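Local coordinates for Non-structural protein 3 (PDB 6LN0) that joins a macro domain, of a family known for binding ADP-ribose, to a papain-like protease region that probably cleaves the viral replicase polyprotein, at residues Val14-Gly19 / Leu151-Lys156; Ile24-Ser29 / His116-Ile121; Cys335-Asn340 / Cys360-Val365. All coordinates share one frame; numbering follows the deposited sequence.

Contact 1 of 3, residues Val14-Gly19 / Leu151-Lys156; sequences VELVVG and LVTMNK
Leu151 bonds to both neighbours of Leu16, which fixes the register of two parallel strands. Its N donates to Glu15 O at 2.9 Å, almost along the C=O axis. Its O takes the N-H of Val17, a nearly straight bond (170°) with N and O 2.8 Å apart. Past the regular pairing, Thr153 N still reaches Val17 O at 3.2 Å, while the bond from Met154 N to Val18 O is weak.

Leu151 contributes the most buried surface of any residue here. CG lies anti to the carbonyl carbon (chi1 -41°), and a chi2 of 92°, well off a staggered value, carries CD1 across to Val14 CG1, 3.3 Å away, a tight and oblique crossing. Val14 meets it with the methyl that is anti to its own backbone N.

These strands, 10-17 and 146-152, are the outermost and second of the six-stranded mixed sheet of the macro domain, an alpha/beta/alpha sandwich. Helix 131-141, through Leu135 and Phe138, and helix 158-165, through Trp162, cover the side bearing Val14, Leu16 and Leu151. Val17 and Val152 lie on the other side, against the loop holding Leu21 and Ile24.

Thr153 turns its two branches to different tasks. OG1 is anti to the backbone N, bonded to His158 ND1 and weakly to Asn155 N. That leaves CG2 in the crowded position between N and the carbonyl carbon, where it sits 3.1 Å from Val17 O and 3.6 Å from Leu16 CD2, the leucine crossing it at about a right angle. Val152 CG1, anti to its backbone N, reaches 3.3 Å from Gly19 O. Met154 lays its CG against the Gly19 backbone, 3.6 Å from C, before its chain bends at the thioether.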
# COMPACT_ATOMS: atom_id res chain seq x y z
N VAL A 14 -17.41 -15.56 15.66
CA VAL A 14 -18.49 -16.24 14.98
C VAL A 14 -17.98 -17.52 14.34
O VAL A 14 -16.84 -17.59 13.86
CB VAL A 14 -19.07 -15.29 13.92
CG1 VAL A 14 -20.07 -15.98 13.05
CG2 VAL A 14 -19.64 -14.07 14.58
N GLU A 15 -18.82 -18.56 14.33
CA GLU A 15 -18.51 -19.78 13.60
C GLU A 15 -19.76 -20.24 12.87
O GLU A 15 -20.87 -20.20 13.42
CB GLU A 15 -17.97 -20.88 14.52
CG GLU A 15 -19.02 -21.60 15.38
CD GLU A 15 -18.45 -22.13 16.70
OE1 GLU A 15 -18.16 -23.35 16.78
OE2 GLU A 15 -18.30 -21.33 17.65
N LEU A 16 -19.59 -20.67 11.62
CA LEU A 16 -20.69 -21.10 10.77
C LEU A 16 -20.57 -22.60 10.60
O LEU A 16 -19.66 -23.08 9.91
CB LEU A 16 -20.66 -20.39 9.43
CG LEU A 16 -22.01 -20.36 8.72
CD1 LEU A 16 -22.11 -19.10 7.91
CD2 LEU A 16 -22.15 -21.57 7.83
N VAL A 17 -21.48 -23.34 11.22
CA VAL A 17 -21.39 -24.79 11.28
C VAL A 17 -22.37 -25.42 10.30
O VAL A 17 -23.44 -24.86 9.98
CB VAL A 17 -21.61 -25.27 12.73
CG1 VAL A 17 -21.79 -26.77 12.81
CG2 VAL A 17 -20.41 -24.84 13.57
N VAL A 18 -21.99 -26.60 9.81
CA VAL A 18 -22.54 -27.25 8.62
C VAL A 18 -23.91 -27.89 8.86
O VAL A 18 -24.93 -27.34 8.45
CB VAL A 18 -21.51 -28.27 8.10
CG1 VAL A 18 -20.46 -27.57 7.27
CG2 VAL A 18 -20.82 -29.01 9.28
N GLY A 19 -23.93 -29.06 9.53
CA GLY A 19 -25.10 -29.93 9.59
C GLY A 19 -26.26 -29.44 10.44
O GLY A 19 -26.43 -28.24 10.65
N LEU A 151 -23.70 -20.11 13.93
CA LEU A 151 -24.78 -20.17 12.96
C LEU A 151 -24.80 -21.55 12.32
O LEU A 151 -23.79 -22.25 12.25
CB LEU A 151 -24.64 -19.13 11.86
CG LEU A 151 -24.20 -17.73 12.21
CD1 LEU A 151 -22.72 -17.75 12.05
CD2 LEU A 151 -24.83 -16.75 11.24
N VAL A 152 -25.98 -21.91 11.82
CA VAL A 152 -26.26 -23.26 11.38
C VAL A 152 -26.91 -23.18 10.01
O VAL A 152 -27.86 -22.42 9.81
CB VAL A 152 -27.18 -24.00 12.37
CG1 VAL A 152 -27.56 -25.38 11.81
CG2 VAL A 152 -26.50 -24.12 13.73
N THR A 153 -26.42 -24.01 9.07
CA THR A 153 -26.80 -23.85 7.68
C THR A 153 -27.47 -25.10 7.09
O THR A 153 -28.71 -25.15 7.03
CB THR A 153 -25.55 -23.41 6.87
OG1 THR A 153 -25.87 -23.30 5.48
CG2 THR A 153 -24.32 -24.34 7.09
N MET A 154 -26.69 -26.10 6.68
CA MET A 154 -27.11 -27.21 5.80
C MET A 154 -27.36 -26.75 4.36
O MET A 154 -28.27 -27.24 3.69
CB MET A 154 -28.34 -27.93 6.35
CG MET A 154 -28.05 -28.98 7.38
SD MET A 154 -29.58 -29.86 7.64
CE MET A 154 -30.78 -28.68 6.99
N ASN A 155 -26.55 -25.82 3.86
CA ASN A 155 -26.57 -25.44 2.45
C ASN A 155 -25.19 -25.45 1.80
O ASN A 155 -25.11 -25.41 0.57
CB ASN A 155 -27.22 -24.05 2.26
CG ASN A 155 -27.63 -23.77 0.82
OD1 ASN A 155 -26.79 -23.54 -0.05
ND2 ASN A 155 -28.94 -23.76 0.56
N LYS A 156 -24.11 -25.49 2.59
CA LYS A 156 -22.76 -25.76 2.08
C LYS A 156 -22.25 -24.74 1.06
O LYS A 156 -21.06 -24.73 0.74
CB LYS A 156 -22.70 -27.18 1.50
CG LYS A 156 -22.59 -28.30 2.55
CD LYS A 156 -23.12 -29.66 2.04
CE LYS A 156 -24.60 -29.87 2.36
NZ LYS A 156 -25.31 -30.59 1.26

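Contact 2 of 3, residues Ile24-Ser29 / His116-Ile121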
# COMPACT_ATOMS: atom_id res chain seq x y z
N ILE A 24 -24.89 -29.92 17.09
CA ILE A 24 -24.08 -28.80 17.55
C ILE A 24 -23.43 -29.14 18.89
O ILE A 24 -23.99 -29.86 19.73
CB ILE A 24 -24.94 -27.54 17.63
CG1 ILE A 24 -25.40 -27.12 16.24
CG2 ILE A 24 -24.18 -26.38 18.26
CD1 ILE A 24 -24.30 -26.44 15.42
N LYS A 25 -22.22 -28.63 19.08
CA LYS A 25 -21.50 -28.67 20.35
C LYS A 25 -22.05 -27.56 21.26
O LYS A 25 -21.65 -26.40 21.15
CB LYS A 25 -20.01 -28.51 20.09
CG LYS A 25 -19.12 -28.27 21.32
CD LYS A 25 -17.75 -27.74 20.90
CE LYS A 25 -17.21 -26.72 21.90
NZ LYS A 25 -17.94 -26.77 23.21
N PHE A 26 -22.97 -27.91 22.17
CA PHE A 26 -23.65 -26.93 23.01
C PHE A 26 -22.85 -26.62 24.28
O PHE A 26 -21.86 -27.28 24.60
CB PHE A 26 -25.05 -27.41 23.38
CG PHE A 26 -26.02 -27.40 22.23
CD1 PHE A 26 -26.55 -26.21 21.76
CD2 PHE A 26 -26.41 -28.58 21.63
CE1 PHE A 26 -27.45 -26.20 20.70
CE2 PHE A 26 -27.31 -28.58 20.57
CZ PHE A 26 -27.83 -27.39 20.11
N ASP A 27 -23.30 -25.58 24.99
CA ASP A 27 -22.63 -25.07 26.19
C ASP A 27 -23.53 -24.06 26.91
O ASP A 27 -23.28 -22.85 26.87
CB ASP A 27 -21.29 -24.43 25.81
CG ASP A 27 -20.55 -23.86 27.02
OD1 ASP A 27 -20.96 -24.13 28.17
OD2 ASP A 27 -19.55 -23.12 26.81
N ASN A 28 -24.58 -24.56 27.58
CA ASN A 28 -25.61 -23.72 28.22
C ASN A 28 -26.12 -22.66 27.24
O ASN A 28 -26.28 -21.49 27.58
CB ASN A 28 -25.09 -23.09 29.51
CG ASN A 28 -24.71 -24.13 30.53
OD1 ASN A 28 -23.55 -24.22 30.95
ND2 ASN A 28 -25.68 -24.95 30.93
N SER A 29 -26.40 -23.11 26.03
CA SER A 29 -26.57 -22.22 24.90
C SER A 29 -27.99 -21.69 24.83
O SER A 29 -28.93 -22.29 25.36
CB SER A 29 -26.23 -22.95 23.60
OG SER A 29 -24.98 -23.62 23.70
N HIS A 116 -23.92 -17.79 24.70
CA HIS A 116 -23.56 -18.52 23.50
C HIS A 116 -24.81 -18.80 22.68
O HIS A 116 -25.66 -19.60 23.09
CB HIS A 116 -22.83 -19.82 23.81
CG HIS A 116 -22.72 -20.72 22.61
ND1 HIS A 116 -23.22 -22.01 22.59
CD2 HIS A 116 -22.22 -20.49 21.37
CE1 HIS A 116 -23.00 -22.54 21.40
NE2 HIS A 116 -22.39 -21.64 20.65
N TYR A 117 -24.91 -18.18 21.52
CA TYR A 117 -26.08 -18.30 20.66
C TYR A 117 -25.84 -19.34 19.57
O TYR A 117 -24.74 -19.43 19.01
CB TYR A 117 -26.41 -16.96 20.03
CG TYR A 117 -26.92 -15.94 21.01
CD1 TYR A 117 -28.28 -15.85 21.30
CD2 TYR A 117 -26.06 -15.05 21.63
CE1 TYR A 117 -28.76 -14.92 22.20
CE2 TYR A 117 -26.54 -14.11 22.53
CZ TYR A 117 -27.89 -14.05 22.81
OH TYR A 117 -28.38 -13.11 23.69
N VAL A 118 -26.87 -20.11 19.27
CA VAL A 118 -26.87 -21.04 18.15
C VAL A 118 -28.01 -20.62 17.26
O VAL A 118 -29.17 -20.60 17.69
CB VAL A 118 -27.00 -22.49 18.61
CG1 VAL A 118 -27.02 -23.41 17.43
CG2 VAL A 118 -25.86 -22.85 19.53
N ILE A 119 -27.70 -20.22 16.03
CA ILE A 119 -28.72 -19.59 15.21
C ILE A 119 -28.80 -20.27 13.85
O ILE A 119 -27.85 -20.21 13.05
CB ILE A 119 -28.46 -18.08 15.06
CG1 ILE A 119 -28.08 -17.46 16.40
CG2 ILE A 119 -29.68 -17.38 14.52
CD1 ILE A 119 -28.25 -15.96 16.45
N PRO A 120 -29.89 -20.97 13.55
CA PRO A 120 -30.23 -21.25 12.15
C PRO A 120 -30.37 -19.94 11.40
O PRO A 120 -31.08 -19.03 11.84
CB PRO A 120 -31.57 -22.00 12.25
CG PRO A 120 -32.06 -21.75 13.68
CD PRO A 120 -30.81 -21.64 14.48
N ILE A 121 -29.69 -19.85 10.25
CA ILE A 121 -29.79 -18.63 9.45
C ILE A 121 -31.25 -18.35 9.14
O ILE A 121 -32.00 -19.26 8.75
CB ILE A 121 -28.96 -18.77 8.17
CG1 ILE A 121 -27.49 -18.93 8.53
CG2 ILE A 121 -29.16 -17.57 7.26
CD1 ILE A 121 -26.70 -19.58 7.46
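Polar contacts centre on the hydroxyl of Ser29. Its OG lies in the plane of the His116 ring, at the edge, 2.6 Å from ND1; the geometry is that of a short hydrogen bond in which either atom could donate. The same OG accepts the N-H of Asp27 at 2.9 Å, so it ties the turn of its own loop to the imidazole. Because His116 NE2 is bonded to Thr150 OG1, both ring nitrogens are held, which fixes the rotation of the ring. Asp27 OD2 makes its salt bridge with Lys7.

Apolar contacts converge on Val118. The Val118 and Phe26 side chains cross at about a right angle, Val118 CG2, anti to the carbonyl carbon, lying 3.9 Å from Phe26 CE1. The same methyl meets Ile24 CG2 tip to tip at 4.1 Å. Phe26 is itself braced: Ile24 CB rests 3.8 Å above one face of its ring, offset toward the rim, and Ser29 CB lies in plane at the edge.

Backbone bonds from His116 and Val118 to Val30 place the site where a loop enters strand 29-34 beside strand 117-120, two parallel inner strands of the macro-domain sheet.

Contact 3 of 3, residues Cys335-Asn340 / Cys360-Val365. With ZN (zinc ion), chain B.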
# COMPACT_ATOMS: atom_id res chain seq x y z
N CYS A 335 48.10 24.96 2.61
CA CYS A 335 48.98 24.44 3.65
C CYS A 335 49.51 23.04 3.38
O CYS A 335 50.09 22.44 4.29
CB CYS A 335 48.24 24.44 5.01
SG CYS A 335 46.61 23.68 5.04
N ASN A 336 49.36 22.50 2.17
CA ASN A 336 49.81 21.14 1.84
C ASN A 336 49.32 20.09 2.84
O ASN A 336 50.07 19.25 3.35
CB ASN A 336 51.33 21.11 1.69
CG ASN A 336 51.79 22.08 0.62
OD1 ASN A 336 52.13 23.23 0.91
ND2 ASN A 336 51.73 21.64 -0.64
N THR A 337 48.03 20.16 3.14
CA THR A 337 47.36 19.10 3.88
C THR A 337 46.81 18.07 2.90
O THR A 337 46.27 18.42 1.85
CB THR A 337 46.26 19.69 4.75
OG1 THR A 337 46.88 20.51 5.75
CG2 THR A 337 45.42 18.59 5.42
N TYR A 338 47.05 16.79 3.19
CA TYR A 338 46.47 15.71 2.40
C TYR A 338 45.03 15.45 2.81
O TYR A 338 44.70 15.51 4.00
CB TYR A 338 47.29 14.44 2.61
CG TYR A 338 46.87 13.21 1.85
CD1 TYR A 338 47.27 12.99 0.54
CD2 TYR A 338 46.13 12.21 2.48
CE1 TYR A 338 46.93 11.81 -0.15
CE2 TYR A 338 45.78 11.03 1.80
CZ TYR A 338 46.18 10.84 0.50
OH TYR A 338 45.83 9.66 -0.15
N PHE A 339 44.18 15.15 1.83
CA PHE A 339 42.78 14.83 2.10
C PHE A 339 42.22 13.95 1.00
O PHE A 339 42.78 13.86 -0.09
CB PHE A 339 41.91 16.09 2.21
CG PHE A 339 41.81 16.86 0.93
CD1 PHE A 339 42.82 17.76 0.56
CD2 PHE A 339 40.75 16.67 0.07
CE1 PHE A 339 42.73 18.48 -0.62
CE2 PHE A 339 40.68 17.39 -1.13
CZ PHE A 339 41.67 18.29 -1.47
N ASN A 340 41.08 13.33 1.29
CA ASN A 340 40.37 12.49 0.34
C ASN A 340 38.99 13.09 0.14
O ASN A 340 38.45 13.75 1.02
CB ASN A 340 40.28 11.03 0.87
CG ASN A 340 39.86 10.04 -0.20
OD1 ASN A 340 38.66 9.77 -0.41
ND2 ASN A 340 40.85 9.47 -0.90
N CYS A 360 39.53 24.57 3.12
CA CYS A 360 40.50 24.16 4.13
C CYS A 360 40.04 24.65 5.49
O CYS A 360 39.94 25.86 5.72
CB CYS A 360 41.89 24.72 3.82
SG CYS A 360 43.09 24.23 5.11
N MET A 361 39.76 23.72 6.40
CA MET A 361 39.33 24.10 7.74
C MET A 361 40.46 24.75 8.52
O MET A 361 40.22 25.66 9.31
CB MET A 361 38.78 22.89 8.50
CG MET A 361 39.53 21.60 8.26
SD MET A 361 38.50 20.10 8.54
CE MET A 361 37.00 20.47 7.63
N LYS A 362 41.70 24.32 8.27
CA LYS A 362 42.83 24.86 9.02
C LYS A 362 43.00 26.36 8.79
O LYS A 362 43.04 27.14 9.74
CB LYS A 362 44.11 24.11 8.66
CG LYS A 362 44.10 22.64 9.09
CD LYS A 362 45.36 21.92 8.65
CE LYS A 362 45.31 20.44 8.97
NZ LYS A 362 46.57 19.75 8.55
N CYS A 363 43.08 26.78 7.52
CA CYS A 363 43.36 28.15 7.13
C CYS A 363 42.10 28.97 6.86
O CYS A 363 42.21 30.18 6.60
CB CYS A 363 44.21 28.20 5.86
SG CYS A 363 45.58 27.02 5.69
N ASP A 364 40.93 28.34 6.82
CA ASP A 364 39.67 29.01 6.55
C ASP A 364 39.72 29.80 5.25
O ASP A 364 39.52 31.01 5.23
CB ASP A 364 39.27 29.91 7.72
CG ASP A 364 37.89 30.51 7.54
OD1 ASP A 364 37.07 29.86 6.85
OD2 ASP A 364 37.64 31.62 8.08
N VAL A 365 39.98 29.08 4.15
CA VAL A 365 39.95 29.63 2.81
C VAL A 365 39.49 28.55 1.84
O VAL A 365 39.63 27.36 2.10
CB VAL A 365 41.34 30.15 2.34
CG1 VAL A 365 41.68 31.43 3.04
CG2 VAL A 365 42.40 29.10 2.61
ZN ZN B . 45.07 25.18 4.33
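Residues 360-365 fold back on themselves as a tight turn: Cys360 N bonds to Val365 O at 3.0 Å, and Asp364 and Val365 both face Cys360 in a G1 beta bulge. Residues 361-363, with helical phi/psi, make the reversal, and Asp364 takes the positive phi (54°) characteristic of the first bulge position. This is a zinc knuckle carrying a CxxC pair, one half of a four-cysteine zinc site of the kind found in the fingers of coronavirus papain-like proteases. Residues 335-340 form a bend running into strand 338-346. The nearest CA atoms, those of Cys335 and Cys363, are 7.6 Å apart, so metal and side chains bridge the gap.

Cys335 SG, Cys360 SG and Cys363 SG each lie 2.3 Å from ZN, and Cys334 supplies the fourth sulfur. Cys335 SG is 3.6 Å from both Cys360 SG and Cys363 SG, a separation that suits tetrahedral thiolate coordination. The three sulfurs arrive by different torsions: Cys335 SG occupies the crowded position between backbone N and carbonyl carbon, Cys360 SG is anti to its backbone N, and Cys363 SG is anti to its carbonyl carbon. Cys360 SG is also gripped by the N-H of Cys363, 3.5 Å from N and nearly straight at 168°, a bond that may partly offset its negative charge.

Lys362 may help too, its NZ lying 5.3 Å from Cys335 SG. Extended beyond CG, its chain passes alongside the metal site, CD 4.2 Å from Cys335 SG, and meets Thr337 tip to tip, where NZ donates to Thr337 OG1 at 2.9 Å.

How the contacts relate
From the N terminus, the chain first lays down strand 10-17, whose end opens contact 1, and then passes through the loop 24-29 that opens contact 2. Contact 2 closes at 116-121 and contact 1 only at 151-156, so contact 2 is nested inside the larger loop. The two touch: strand 146-152 lies between strands 10-17 and 117-120, with Val152 N probably bonded to Ile119 O. Together they knit the macro-domain sheet from its edge inward. Contact 3 follows in series, closing a loop of 19 intervening residues with zinc at its ends in the protease region, its centre about 81 Å from that of contact 1, across the centre of the elongated chain.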